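Amidohydrolase (Thermotoga maritima, PDB 3OOQ) probably hydrolyses amide bonds on a TIM-barrel scaffold, possibly as an allantoinase, although its true substrate is not firmly established. Local coordinates at residues F69-G74 with D101-R106; P222-A227 with N246-H251; P268-P273 with L300-C305. One frame throughout, in Å; residues are numbered along the deposited sequence.

Contact 1. Residues F69-G74 with D101-R106; sequences FEEGVG and DPAIER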
ATOM      1  N   PHE F  69     -24.956 -12.363 -13.536  1.00 26.66           N
ATOM      2  CA  PHE F  69     -23.938 -11.564 -14.183  1.00 27.75           C
ATOM      3  C   PHE F  69     -24.671 -10.846 -15.317  1.00 26.20           C
ATOM      4  O   PHE F  69     -24.691 -11.325 -16.446  1.00 26.79           O
ATOM      5  CB  PHE F  69     -22.857 -12.526 -14.697  1.00 30.22           C
ATOM      6  CG  PHE F  69     -21.606 -11.869 -15.199  1.00 49.43           C
ATOM      7  CD1 PHE F  69     -21.645 -10.646 -15.862  1.00 32.78           C
ATOM      8  CD2 PHE F  69     -20.373 -12.511 -15.047  1.00 32.88           C
ATOM      9  CE1 PHE F  69     -20.478 -10.044 -16.345  1.00 49.94           C
ATOM     10  CE2 PHE F  69     -19.200 -11.926 -15.534  1.00 49.62           C
ATOM     11  CZ  PHE F  69     -19.257 -10.688 -16.183  1.00 33.70           C
ATOM     12  N   GLU F  70     -25.319  -9.732 -14.994  1.00 25.11           N
ATOM     13  CA  GLU F  70     -26.212  -9.027 -15.937  1.00 25.30           C
ATOM     14  C   GLU F  70     -25.477  -8.697 -17.236  1.00 24.58           C
ATOM     15  O   GLU F  70     -24.288  -8.332 -17.208  1.00 24.54           O
ATOM     16  CB  GLU F  70     -26.763  -7.724 -15.305  1.00 25.98           C
ATOM     17  CG  GLU F  70     -27.806  -6.991 -16.182  1.00 26.67           C
ATOM     18  CD  GLU F  70     -28.262  -5.623 -15.660  1.00 26.51           C
ATOM     19  OE1 GLU F  70     -27.894  -5.194 -14.542  1.00 26.71           O
ATOM     20  OE2 GLU F  70     -29.021  -4.964 -16.396  1.00 27.79           O
ATOM     21  N   GLU F  71     -26.165  -8.833 -18.364  1.00 23.24           N
ATOM     22  CA  GLU F  71     -25.542  -8.565 -19.651  1.00 22.95           C
ATOM     23  C   GLU F  71     -25.573  -7.078 -19.995  1.00 23.23           C
ATOM     24  O   GLU F  71     -26.521  -6.371 -19.660  1.00 23.42           O
ATOM     25  CB  GLU F  71     -26.175  -9.398 -20.775  1.00 22.87           C
ATOM     26  CG  GLU F  71     -25.464  -9.232 -22.152  1.00 22.30           C
ATOM     27  CD  GLU F  71     -25.846 -10.307 -23.176  1.00 22.80           C
ATOM     28  OE1 GLU F  71     -26.927 -10.913 -23.030  1.00 23.08           O
ATOM     29  OE2 GLU F  71     -25.074 -10.550 -24.140  1.00 22.89           O
ATOM     30  N   GLY F  72     -24.507  -6.623 -20.652  1.00 23.56           N
ATOM     31  CA  GLY F  72     -24.412  -5.273 -21.177  1.00 24.17           C
ATOM     32  C   GLY F  72     -24.164  -4.172 -20.154  1.00 24.53           C
ATOM     33  O   GLY F  72     -24.564  -3.032 -20.386  1.00 24.34           O
ATOM     34  N   VAL F  73     -23.511  -4.497 -19.034  1.00 25.01           N
ATOM     35  CA  VAL F  73     -23.248  -3.489 -17.988  1.00 26.22           C
ATOM     36  C   VAL F  73     -21.820  -3.443 -17.401  1.00 27.68           C
ATOM     37  O   VAL F  73     -21.445  -2.449 -16.779  1.00 28.16           O
ATOM     38  CB  VAL F  73     -24.235  -3.612 -16.804  1.00 25.69           C
ATOM     39  CG1 VAL F  73     -25.681  -3.350 -17.264  1.00 24.62           C
ATOM     40  CG2 VAL F  73     -24.094  -4.965 -16.132  1.00 22.44           C
ATOM     41  N   GLY F  74     -21.049  -4.517 -17.547  1.00 28.12           N
ATOM     42  CA  GLY F  74     -19.696  -4.538 -17.005  1.00 28.51           C
ATOM     43  C   GLY F  74     -19.553  -5.567 -15.903  1.00 29.35           C
ATOM     44  O   GLY F  74     -20.447  -5.699 -15.057  1.00 28.48           O
ATOM     45  N   ASP F 101     -32.637  -9.176 -16.645  1.00 23.35           N
ATOM     46  CA  ASP F 101     -31.375  -9.270 -17.369  1.00 22.89           C
ATOM     47  C   ASP F 101     -31.744  -9.464 -18.844  1.00 23.22           C
ATOM     48  O   ASP F 101     -32.519 -10.357 -19.159  1.00 24.09           O
ATOM     49  CB  ASP F 101     -30.568 -10.458 -16.822  1.00 22.62           C
ATOM     50  CG  ASP F 101     -29.265 -10.727 -17.576  1.00 25.01           C
ATOM     51  OD1 ASP F 101     -28.888 -10.003 -18.529  1.00 22.59           O
ATOM     52  OD2 ASP F 101     -28.608 -11.713 -17.195  1.00 22.49           O
ATOM     53  N   PRO F 102     -31.236  -8.603 -19.747  1.00 23.04           N
ATOM     54  CA  PRO F 102     -31.580  -8.752 -21.180  1.00 22.78           C
ATOM     55  C   PRO F 102     -31.102 -10.051 -21.816  1.00 21.84           C
ATOM     56  O   PRO F 102     -31.579 -10.415 -22.904  1.00 21.90           O
ATOM     57  CB  PRO F 102     -30.899  -7.546 -21.853  1.00 23.73           C
ATOM     58  CG  PRO F 102     -29.928  -6.997 -20.837  1.00 22.60           C
ATOM     59  CD  PRO F 102     -30.419  -7.399 -19.481  1.00 23.02           C
ATOM     60  N   ALA F 103     -30.171 -10.747 -21.152  1.00 20.76           N
ATOM     61  CA  ALA F 103     -29.741 -12.063 -21.611  1.00 20.90           C
ATOM     62  C   ALA F 103     -30.906 -13.072 -21.620  1.00 21.19           C
ATOM     63  O   ALA F 103     -30.854 -14.072 -22.328  1.00 21.11           O
ATOM     64  CB  ALA F 103     -28.595 -12.584 -20.743  1.00 20.43           C
ATOM     65  N   ILE F 104     -31.933 -12.807 -20.813  1.00 21.58           N
ATOM     66  CA  ILE F 104     -33.034 -13.750 -20.607  1.00 22.03           C
ATOM     67  C   ILE F 104     -33.979 -13.844 -21.806  1.00 23.81           C
ATOM     68  O   ILE F 104     -34.350 -14.951 -22.215  1.00 23.63           O
ATOM     69  CB  ILE F 104     -33.784 -13.478 -19.274  1.00 22.21           C
ATOM     70  CG1 ILE F 104     -32.884 -13.909 -18.101  1.00 17.50           C
ATOM     71  CG2 ILE F 104     -35.156 -14.238 -19.223  1.00 18.30           C
ATOM     72  CD1 ILE F 104     -33.304 -13.405 -16.722  1.00 22.55           C
ATOM     73  N   GLU F 105     -34.354 -12.701 -22.383  1.00 24.97           N
ATOM     74  CA  GLU F 105     -35.157 -12.706 -23.601  1.00 27.05           C
ATOM     75  C   GLU F 105     -34.334 -13.336 -24.735  1.00 26.48           C
ATOM     76  O   GLU F 105     -34.871 -13.964 -25.647  1.00 25.91           O
ATOM     77  CB  GLU F 105     -35.617 -11.279 -23.963  1.00 28.62           C
ATOM     78  CG  GLU F 105     -36.759 -11.214 -24.952  1.00 57.18           C
ATOM     79  CD  GLU F 105     -38.139 -11.418 -24.316  1.00 31.59           C
ATOM     80  OE1 GLU F 105     -38.236 -11.782 -23.116  1.00 57.10           O
ATOM     81  OE2 GLU F 105     -39.144 -11.211 -25.042  1.00 58.03           O
ATOM     82  N   ARG F 106     -33.019 -13.160 -24.665  1.00 26.22           N
ATOM     83  CA  ARG F 106     -32.119 -13.732 -25.657  1.00 26.19           C
ATOM     84  C   ARG F 106     -32.020 -15.249 -25.499  1.00 25.43           C
ATOM     85  O   ARG F 106     -31.932 -15.963 -26.495  1.00 26.33           O
ATOM     86  CB  ARG F 106     -30.733 -13.076 -25.573  1.00 26.92           C
ATOM     87  CG  ARG F 106     -30.715 -11.619 -26.042  1.00 27.12           C
ATOM     88  CD  ARG F 106     -29.354 -10.969 -25.805  1.00 27.27           C
ATOM     89  NE  ARG F 106     -29.320  -9.597 -26.318  1.00 27.89           N
ATOM     90  CZ  ARG F 106     -28.963  -8.512 -25.624  1.00 28.11           C
ATOM     91  NH1 ARG F 106     -28.551  -8.586 -24.361  1.00 27.36           N
ATOM     92  NH2 ARG F 106     -28.989  -7.333 -26.224  1.00 28.32           N
TER
HETATM   93  O   HOH W   1     -26.435 -12.539 -18.082  1.00 16.06           O
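Glu70 and Asp101 bring two non-strand stretches together, their CA atoms 5.4 Å apart, where the loop after strand 54-64 runs past the start of helix 103-108. The motif is an Asx turn whose side chain caps the start of the helix and is shared with a passing loop. Asp101 OD1 accepts the capping bond from Ala103 N at 3.0 Å and also a bond from Glu71 N across the contact, again at 3.0 Å. The two N-H groups come from opposite faces of the carboxylate, each well above its plane, so a single oxygen ties the loop to the helix. Aspartate suits this place because its short side chain can turn back to the helix start while its second oxygen, OD2, takes Gly67 N.

Glu71 extends toward Ala103 and Arg106, crossing the arginine obliquely, with CG anti to the backbone N (chi1 -175°). Its OE1 lies 3.3 Å from Ala103 CB, a small group that lets the carboxylate pass, and forms a salt bridge with Arg106 NH1 at 3.1 Å, whose hydrogen bond is weak and bent. The carboxylate and guanidinium planes are 69° apart, far from a coplanar pairing. The stronger partner of Glu71 is Arg278 of a second subunit, which meets OE2, so this buried acid also belongs to a subunit interface.

Pro102 sets CG 3.7 Å from Glu71 O, at the margin of the contact. A water completes the junction: it donates to Asp101 OD2 and also to Phe69 O, the latter at 2.7 Å.

Contact 2. Residues P222-A227 with N246-H251; sequences PARMHA and NLVIEH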
ATOM      1  N   PRO F 222     -27.830 -32.254  -3.604  1.00 20.19           N
ATOM      2  CA  PRO F 222     -26.467 -32.639  -3.938  1.00 20.05           C
ATOM      3  C   PRO F 222     -25.444 -31.501  -3.774  1.00 19.62           C
ATOM      4  O   PRO F 222     -25.799 -30.322  -3.840  1.00 18.58           O
ATOM      5  CB  PRO F 222     -26.557 -32.987  -5.426  1.00 20.14           C
ATOM      6  CG  PRO F 222     -27.694 -32.128  -5.940  1.00 19.12           C
ATOM      7  CD  PRO F 222     -28.672 -32.065  -4.806  1.00 20.47           C
ATOM      8  N   ALA F 223     -24.182 -31.896  -3.594  1.00 19.30           N
ATOM      9  CA  ALA F 223     -23.050 -31.030  -3.848  1.00 18.60           C
ATOM     10  C   ALA F 223     -22.892 -30.874  -5.362  1.00 18.32           C
ATOM     11  O   ALA F 223     -22.975 -31.853  -6.122  1.00 17.52           O
ATOM     12  CB  ALA F 223     -21.779 -31.622  -3.250  1.00 17.48           C
ATOM     13  N   ARG F 224     -22.647 -29.641  -5.784  1.00 18.62           N
ATOM     14  CA  ARG F 224     -22.353 -29.363  -7.167  1.00 18.86           C
ATOM     15  C   ARG F 224     -20.896 -28.926  -7.212  1.00 19.34           C
ATOM     16  O   ARG F 224     -20.572 -27.804  -6.814  1.00 19.77           O
ATOM     17  CB  ARG F 224     -23.322 -28.298  -7.702  1.00 19.31           C
ATOM     18  CG  ARG F 224     -24.830 -28.684  -7.627  1.00 20.85           C
ATOM     19  CD  ARG F 224     -25.178 -29.920  -8.482  1.00 20.04           C
ATOM     20  NE  ARG F 224     -24.839 -29.663  -9.889  1.00 22.12           N
ATOM     21  CZ  ARG F 224     -25.686 -29.226 -10.818  1.00 20.64           C
ATOM     22  NH1 ARG F 224     -26.968 -29.036 -10.530  1.00 22.49           N
ATOM     23  NH2 ARG F 224     -25.249 -28.968 -12.046  1.00 22.34           N
HETATM   24  N   MSE F 225     -20.022 -29.811  -7.699  1.00 19.35           N
HETATM   25  CA  MSE F 225     -18.579 -29.689  -7.480  1.00 21.69           C
HETATM   26  C   MSE F 225     -17.784 -29.367  -8.732  1.00 20.06           C
HETATM   27  O   MSE F 225     -17.589 -30.227  -9.593  1.00 18.94           O
HETATM   28  CB  MSE F 225     -18.039 -30.952  -6.797  1.00 25.19           C
HETATM   29  CG  MSE F 225     -18.647 -31.125  -5.428  1.00 23.21           C
HETATM   30 SE   MSE F 225     -18.171 -32.784  -4.548  1.00 33.96          SE
HETATM   31  CE  MSE F 225     -17.086 -32.022  -3.131  1.00 22.49           C
ATOM     32  N   HIS F 226     -17.340 -28.111  -8.805  1.00 18.98           N
ATOM     33  CA  HIS F 226     -16.600 -27.551  -9.943  1.00 18.37           C
ATOM     34  C   HIS F 226     -15.193 -28.153  -9.945  1.00 17.57           C
ATOM     35  O   HIS F 226     -14.450 -27.969  -8.974  1.00 17.09           O
ATOM     36  CB  HIS F 226     -16.558 -26.002  -9.790  1.00 18.08           C
ATOM     37  CG  HIS F 226     -15.567 -25.294 -10.670  1.00 19.50           C
ATOM     38  ND1 HIS F 226     -14.195 -25.333 -10.461  1.00 20.24           N
ATOM     39  CD2 HIS F 226     -15.755 -24.484 -11.739  1.00 18.72           C
ATOM     40  CE1 HIS F 226     -13.587 -24.592 -11.374  1.00 18.62           C
ATOM     41  NE2 HIS F 226     -14.512 -24.074 -12.171  1.00 21.87           N
ATOM     42  N   ALA F 227     -14.839 -28.862 -11.017  1.00 16.89           N
ATOM     43  CA  ALA F 227     -13.504 -29.453 -11.170  1.00 18.01           C
ATOM     44  C   ALA F 227     -13.146 -29.726 -12.620  1.00 19.78           C
ATOM     45  O   ALA F 227     -13.958 -30.260 -13.376  1.00 20.21           O
ATOM     46  CB  ALA F 227     -13.367 -30.761 -10.354  1.00 18.12           C
ATOM     47  N   ASN F 246     -24.251 -36.794  -1.805  1.00 20.33           N
ATOM     48  CA  ASN F 246     -24.408 -36.882  -3.257  1.00 20.09           C
ATOM     49  C   ASN F 246     -23.687 -35.769  -3.971  1.00 20.04           C
ATOM     50  O   ASN F 246     -23.664 -34.642  -3.489  1.00 19.79           O
ATOM     51  CB  ASN F 246     -25.886 -36.838  -3.648  1.00 19.44           C
ATOM     52  CG  ASN F 246     -26.653 -38.038  -3.128  1.00 26.01           C
ATOM     53  OD1 ASN F 246     -26.128 -39.118  -3.119  1.00 19.01           O
ATOM     54  ND2 ASN F 246     -27.886 -37.833  -2.677  1.00 19.65           N
ATOM     55  N   LEU F 247     -23.130 -36.083  -5.136  1.00 20.44           N
ATOM     56  CA  LEU F 247     -22.435 -35.071  -5.915  1.00 21.03           C
ATOM     57  C   LEU F 247     -22.761 -35.097  -7.381  1.00 19.95           C
ATOM     58  O   LEU F 247     -23.152 -36.123  -7.943  1.00 20.94           O
ATOM     59  CB  LEU F 247     -20.900 -35.151  -5.722  1.00 22.11           C
ATOM     60  CG  LEU F 247     -20.034 -36.115  -6.553  1.00 20.64           C
ATOM     61  CD1 LEU F 247     -18.630 -35.606  -6.732  1.00 23.10           C
ATOM     62  CD2 LEU F 247     -19.980 -37.476  -5.891  1.00 23.55           C
ATOM     63  N   VAL F 248     -22.564 -33.940  -7.991  1.00 18.97           N
ATOM     64  CA  VAL F 248     -22.505 -33.774  -9.421  1.00 19.17           C
ATOM     65  C   VAL F 248     -21.163 -33.091  -9.688  1.00 19.46           C
ATOM     66  O   VAL F 248     -20.748 -32.207  -8.945  1.00 18.84           O
ATOM     67  CB  VAL F 248     -23.680 -32.865  -9.918  1.00 18.94           C
ATOM     68  CG1 VAL F 248     -23.594 -32.603 -11.398  1.00 19.31           C
ATOM     69  CG2 VAL F 248     -25.063 -33.489  -9.566  1.00 19.93           C
ATOM     70  N   ILE F 249     -20.475 -33.508 -10.740  1.00 20.14           N
ATOM     71  CA  ILE F 249     -19.258 -32.829 -11.164  1.00 19.84           C
ATOM     72  C   ILE F 249     -19.608 -31.759 -12.198  1.00 20.88           C
ATOM     73  O   ILE F 249     -20.298 -32.062 -13.182  1.00 22.10           O
ATOM     74  CB  ILE F 249     -18.272 -33.829 -11.778  1.00 19.66           C
ATOM     75  CG1 ILE F 249     -17.831 -34.888 -10.745  1.00 15.40           C
ATOM     76  CG2 ILE F 249     -17.083 -33.104 -12.373  1.00 15.48           C
ATOM     77  CD1 ILE F 249     -16.862 -34.345  -9.656  1.00 19.97           C
ATOM     78  N   GLU F 250     -19.166 -30.521 -11.965  1.00 20.26           N
ATOM     79  CA  GLU F 250     -19.384 -29.426 -12.910  1.00 20.48           C
ATOM     80  C   GLU F 250     -18.159 -29.252 -13.795  1.00 19.77           C
ATOM     81  O   GLU F 250     -17.027 -29.263 -13.302  1.00 18.73           O
ATOM     82  CB  GLU F 250     -19.660 -28.093 -12.195  1.00 21.19           C
ATOM     83  CG  GLU F 250     -20.548 -28.146 -10.977  1.00 24.89           C
ATOM     84  CD  GLU F 250     -21.896 -28.800 -11.249  1.00 23.73           C
ATOM     85  OE1 GLU F 250     -22.336 -29.567 -10.371  1.00 25.68           O
ATOM     86  OE2 GLU F 250     -22.502 -28.561 -12.330  1.00 25.56           O
ATOM     87  N   HIS F 251     -18.407 -29.051 -15.090  1.00 20.67           N
ATOM     88  CA  HIS F 251     -17.380 -28.953 -16.150  1.00 22.54           C
ATOM     89  C   HIS F 251     -16.708 -30.305 -16.432  1.00 23.00           C
ATOM     90  O   HIS F 251     -16.826 -30.833 -17.545  1.00 23.40           O
ATOM     91  CB  HIS F 251     -16.337 -27.868 -15.874  1.00 24.15           C
ATOM     92  CG  HIS F 251     -16.914 -26.591 -15.348  1.00 27.53           C
ATOM     93  ND1 HIS F 251     -17.709 -25.763 -16.113  1.00 25.98           N
ATOM     94  CD2 HIS F 251     -16.807 -25.997 -14.133  1.00 25.84           C
ATOM     95  CE1 HIS F 251     -18.073 -24.714 -15.390  1.00 27.10           C
ATOM     96  NE2 HIS F 251     -17.534 -24.828 -14.188  1.00 26.72           N
TER
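Ala223 and Leu247 lie side by side in the parallel strands of a beta-alpha-beta unit, strand 223-227, helix 230-243 and strand 247-249, within the barrel of this amidohydrolase. The strand axes come within 4.7 Å, and the backbone bonds alternate as parallel pairing requires: Ala223 N to Asn246 O, Val248 N to Ala223 O, Met225 N to Val248 O, Glu250 N to Met225 O and Ala227 N to Glu250 O.

On the face carrying Arg224, Val248 and Glu250, a buried ion pair dominates. Arg224 grips the Glu250 carboxylate side-on with two nitrogens: NE meets OE1 at 2.6 Å and NH2 meets OE2 at 2.8 Å. Each oxygen is approached on its syn side, but both donors lie out of the carboxylate plane, NE by 31°. OE1 lies at the guanidinium edge, yet the two flat groups are twisted 41° from each other. In the arginine chain, chi2 (-63°) turns CD and chi3 turns NE toward the neighbouring strand, NE ending 3.4 Å from Val248 CB. Valine offers an apolar flank to the arginine chain, and Arg224 NH2 also donates to Ala62 O, so the buried charge has several partners.

On the opposite face, Met225, present as selenomethionine, sets SE 3.6 Å from Leu247 CD1, the two side chains crossing at about a right angle. Farther along, His251 stacks its ring on His228 and donates from ND1 to Gly272 O. It lies at the C-terminal strand ends, where amidohydrolases of this fold carry their active site.

Strand 143-153 flanks strand 223-227 on its other edge, Val270 of strand 269-271 packs against Arg224, Val248 and Glu250, and helix 230-243 covers Met225, Leu247 and Ile249.

Contact 3. Residues P268-P273 with L300-C305; sequences PVVVGP and LIALMC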
ATOM      1  N   PRO F 268     -22.818 -38.102 -12.074  1.00 20.72           N
ATOM      2  CA  PRO F 268     -23.104 -37.407 -13.309  1.00 19.98           C
ATOM      3  C   PRO F 268     -22.145 -36.240 -13.491  1.00 19.32           C
ATOM      4  O   PRO F 268     -21.528 -35.774 -12.509  1.00 18.77           O
ATOM      5  CB  PRO F 268     -24.530 -36.897 -13.097  1.00 20.41           C
ATOM      6  CG  PRO F 268     -24.627 -36.696 -11.614  1.00 27.53           C
ATOM      7  CD  PRO F 268     -23.788 -37.784 -11.004  1.00 20.22           C
ATOM      8  N   VAL F 269     -22.042 -35.782 -14.736  1.00 18.40           N
ATOM      9  CA  VAL F 269     -21.156 -34.700 -15.110  1.00 18.79           C
ATOM     10  C   VAL F 269     -21.894 -33.713 -16.005  1.00 20.35           C
ATOM     11  O   VAL F 269     -22.423 -34.095 -17.052  1.00 20.61           O
ATOM     12  CB  VAL F 269     -19.918 -35.194 -15.864  1.00 17.14           C
ATOM     13  CG1 VAL F 269     -18.958 -34.027 -16.112  1.00 16.28           C
ATOM     14  CG2 VAL F 269     -19.226 -36.308 -15.097  1.00 16.44           C
ATOM     15  N   VAL F 270     -21.944 -32.455 -15.571  1.00 20.35           N
ATOM     16  CA  VAL F 270     -22.414 -31.363 -16.417  1.00 20.26           C
ATOM     17  C   VAL F 270     -21.209 -30.829 -17.182  1.00 20.56           C
ATOM     18  O   VAL F 270     -20.432 -30.028 -16.651  1.00 20.64           O
ATOM     19  CB  VAL F 270     -23.102 -30.223 -15.603  1.00 19.35           C
ATOM     20  CG1 VAL F 270     -23.700 -29.205 -16.541  1.00 18.57           C
ATOM     21  CG2 VAL F 270     -24.222 -30.792 -14.713  1.00 18.82           C
ATOM     22  N   VAL F 271     -21.048 -31.295 -18.418  1.00 21.07           N
ATOM     23  CA  VAL F 271     -19.904 -30.912 -19.258  1.00 21.30           C
ATOM     24  C   VAL F 271     -20.129 -29.523 -19.860  1.00 22.24           C
ATOM     25  O   VAL F 271     -21.260 -29.029 -19.906  1.00 22.33           O
ATOM     26  CB  VAL F 271     -19.572 -31.955 -20.372  1.00 21.48           C
ATOM     27  CG1 VAL F 271     -19.372 -33.339 -19.787  1.00 20.49           C
ATOM     28  CG2 VAL F 271     -20.679 -32.014 -21.425  1.00 21.04           C
ATOM     29  N   GLY F 272     -19.036 -28.893 -20.292  1.00 22.25           N
ATOM     30  CA  GLY F 272     -19.087 -27.532 -20.798  1.00 22.03           C
ATOM     31  C   GLY F 272     -18.612 -26.547 -19.740  1.00 21.51           C
ATOM     32  O   GLY F 272     -18.468 -26.915 -18.571  1.00 21.37           O
ATOM     33  N   PRO F 273     -18.316 -25.304 -20.151  1.00 21.33           N
ATOM     34  CA  PRO F 273     -18.412 -24.860 -21.551  1.00 21.71           C
ATOM     35  C   PRO F 273     -17.345 -25.542 -22.433  1.00 21.80           C
ATOM     36  O   PRO F 273     -16.235 -25.782 -21.970  1.00 22.15           O
ATOM     37  CB  PRO F 273     -18.141 -23.357 -21.449  1.00 21.70           C
ATOM     38  CG  PRO F 273     -17.133 -23.251 -20.263  1.00 22.59           C
ATOM     39  CD  PRO F 273     -17.581 -24.341 -19.299  1.00 21.34           C
ATOM     40  N   LEU F 300     -23.764 -40.421 -17.179  1.00 21.33           N
ATOM     41  CA  LEU F 300     -24.862 -39.494 -17.329  1.00 21.98           C
ATOM     42  C   LEU F 300     -24.351 -38.036 -17.368  1.00 22.54           C
ATOM     43  O   LEU F 300     -23.787 -37.534 -16.398  1.00 21.99           O
ATOM     44  CB  LEU F 300     -25.879 -39.672 -16.198  1.00 22.04           C
ATOM     45  CG  LEU F 300     -27.004 -38.633 -16.208  1.00 30.35           C
ATOM     46  CD1 LEU F 300     -27.928 -38.871 -17.399  1.00 22.69           C
ATOM     47  CD2 LEU F 300     -27.775 -38.673 -14.903  1.00 22.77           C
ATOM     48  N   ILE F 301     -24.569 -37.365 -18.496  1.00 22.65           N
ATOM     49  CA  ILE F 301     -24.062 -36.018 -18.687  1.00 22.13           C
ATOM     50  C   ILE F 301     -25.131 -35.056 -19.186  1.00 22.57           C
ATOM     51  O   ILE F 301     -26.127 -35.474 -19.820  1.00 22.46           O
ATOM     52  CB  ILE F 301     -22.829 -35.981 -19.651  1.00 22.07           C
ATOM     53  CG1 ILE F 301     -23.255 -36.195 -21.117  1.00 22.42           C
ATOM     54  CG2 ILE F 301     -21.769 -36.957 -19.199  1.00 21.46           C
ATOM     55  CD1 ILE F 301     -22.108 -36.071 -22.159  1.00 22.34           C
ATOM     56  N   ALA F 302     -24.932 -33.777 -18.854  1.00 21.63           N
ATOM     57  CA  ALA F 302     -25.682 -32.673 -19.438  1.00 21.81           C
ATOM     58  C   ALA F 302     -24.673 -31.693 -20.008  1.00 22.10           C
ATOM     59  O   ALA F 302     -23.489 -31.704 -19.634  1.00 22.62           O
ATOM     60  CB  ALA F 302     -26.541 -31.963 -18.402  1.00 21.15           C
ATOM     61  N   LEU F 303     -25.146 -30.851 -20.910  1.00 21.88           N
ATOM     62  CA  LEU F 303     -24.309 -29.825 -21.507  1.00 22.42           C
ATOM     63  C   LEU F 303     -24.710 -28.423 -21.039  1.00 23.35           C
ATOM     64  O   LEU F 303     -25.873 -28.021 -21.198  1.00 23.49           O
ATOM     65  CB  LEU F 303     -24.354 -29.922 -23.032  1.00 21.32           C
ATOM     66  CG  LEU F 303     -23.546 -28.910 -23.855  1.00 29.86           C
ATOM     67  CD1 LEU F 303     -22.036 -28.978 -23.556  1.00 21.45           C
ATOM     68  CD2 LEU F 303     -23.815 -29.114 -25.343  1.00 21.22           C
HETATM   69  N   MSE F 304     -23.733 -27.681 -20.499  1.00 23.90           N
HETATM   70  CA  MSE F 304     -23.922 -26.285 -20.085  1.00 24.40           C
HETATM   71  C   MSE F 304     -23.221 -25.308 -21.024  1.00 22.61           C
HETATM   72  O   MSE F 304     -22.234 -25.656 -21.669  1.00 21.23           O
HETATM   73  CB  MSE F 304     -23.396 -26.052 -18.654  1.00 26.72           C
HETATM   74  CG  MSE F 304     -21.866 -26.070 -18.534  1.00 16.94           C
HETATM   75 SE   MSE F 304     -21.251 -25.284 -16.864  1.00 31.85          SE
HETATM   76  CE  MSE F 304     -20.989 -26.956 -15.854  1.00 17.07           C
ATOM     77  N   CYS F 305     -23.731 -24.078 -21.059  1.00 22.03           N
ATOM     78  CA  CYS F 305     -23.018 -22.954 -21.652  1.00 22.01           C
ATOM     79  C   CYS F 305     -22.089 -22.299 -20.635  1.00 21.93           C
ATOM     80  O   CYS F 305     -21.197 -21.525 -21.011  1.00 21.19           O
ATOM     81  CB  CYS F 305     -24.022 -21.909 -22.151  1.00 22.38           C
ATOM     82  SG  CYS F 305     -24.873 -22.429 -23.651  1.00 26.13           S
TER
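Val270 meets Met304, the residue just after strand 301-303, where strands 269-271 and 301-303 run parallel in the TIM-barrel wall of the amidohydrolase family; with helix 290-297 they form a beta-alpha-beta unit. Four backbone bonds join them, Val269 N to Leu300 O, Ala302 N to Val269 O, Val271 N to Ala302 O and Met304 N to Val271 O, with the axes 4.5 Å apart at the closest.

Met304, modelled as selenomethionine, buries more surface in this contact than any other residue. Its CB rests 3.8 Å from Val270 CG1. With chi1 at 72°, CG is wedged between the backbone N and the carbonyl carbon, which sets it 3.3 Å from Val271 O and close to Gly272 O as well. The next atom, SE, stays beside the same glycine, 3.6 Å from Gly272 O. The chain then bends at chi3 (98°), and the terminal CE comes back over strand 269-271 to lie 3.2 Å from Val270 O and 3.6 Å from Val270 CG1. A long, flexible, apolar side chain suits this course, since it can follow three successive residues, Val270 to Gly272, of the neighbouring segment.

At Gly272 a beta carbon would strike Met304 O and, at these backbone angles, the carbonyl O of Val271. Pro273 follows a cis peptide bond, and its CB lies 3.6 Å from Cys305 O. On the other face, Val271 CG2 packs 3.9 Å from Leu303 CD1, branched residues filling the layer beside Val269 and Ile301.

Strand 54-64 approaches Val270 and Met304 through Ala62, Asp61 and His63. Helix 315-321 packs on Leu303 and Cys305, while helix 338-343 covers Leu300 and Ala302.

Contacts 2 and 3 are adjoining parts of one barrel wall, their centres about 10 Å apart. They touch directly: His251 N probably donates to Val270 O at 2.7 Å, and Met304 CE packs 3.4 Å from His251 N, so the corner after strand 247-249 is held by residues of contact 3. The C-terminal ends of these strands bring His251 and Met304 against His63, in the region where related amidohydrolases have their active site. Contact 1 stands apart, its centre about 26 Å from that of contact 2 and 22 Å from that of contact 3; it follows strand 54-64 and meets neighbouring subunits, none of which touches the other two contacts.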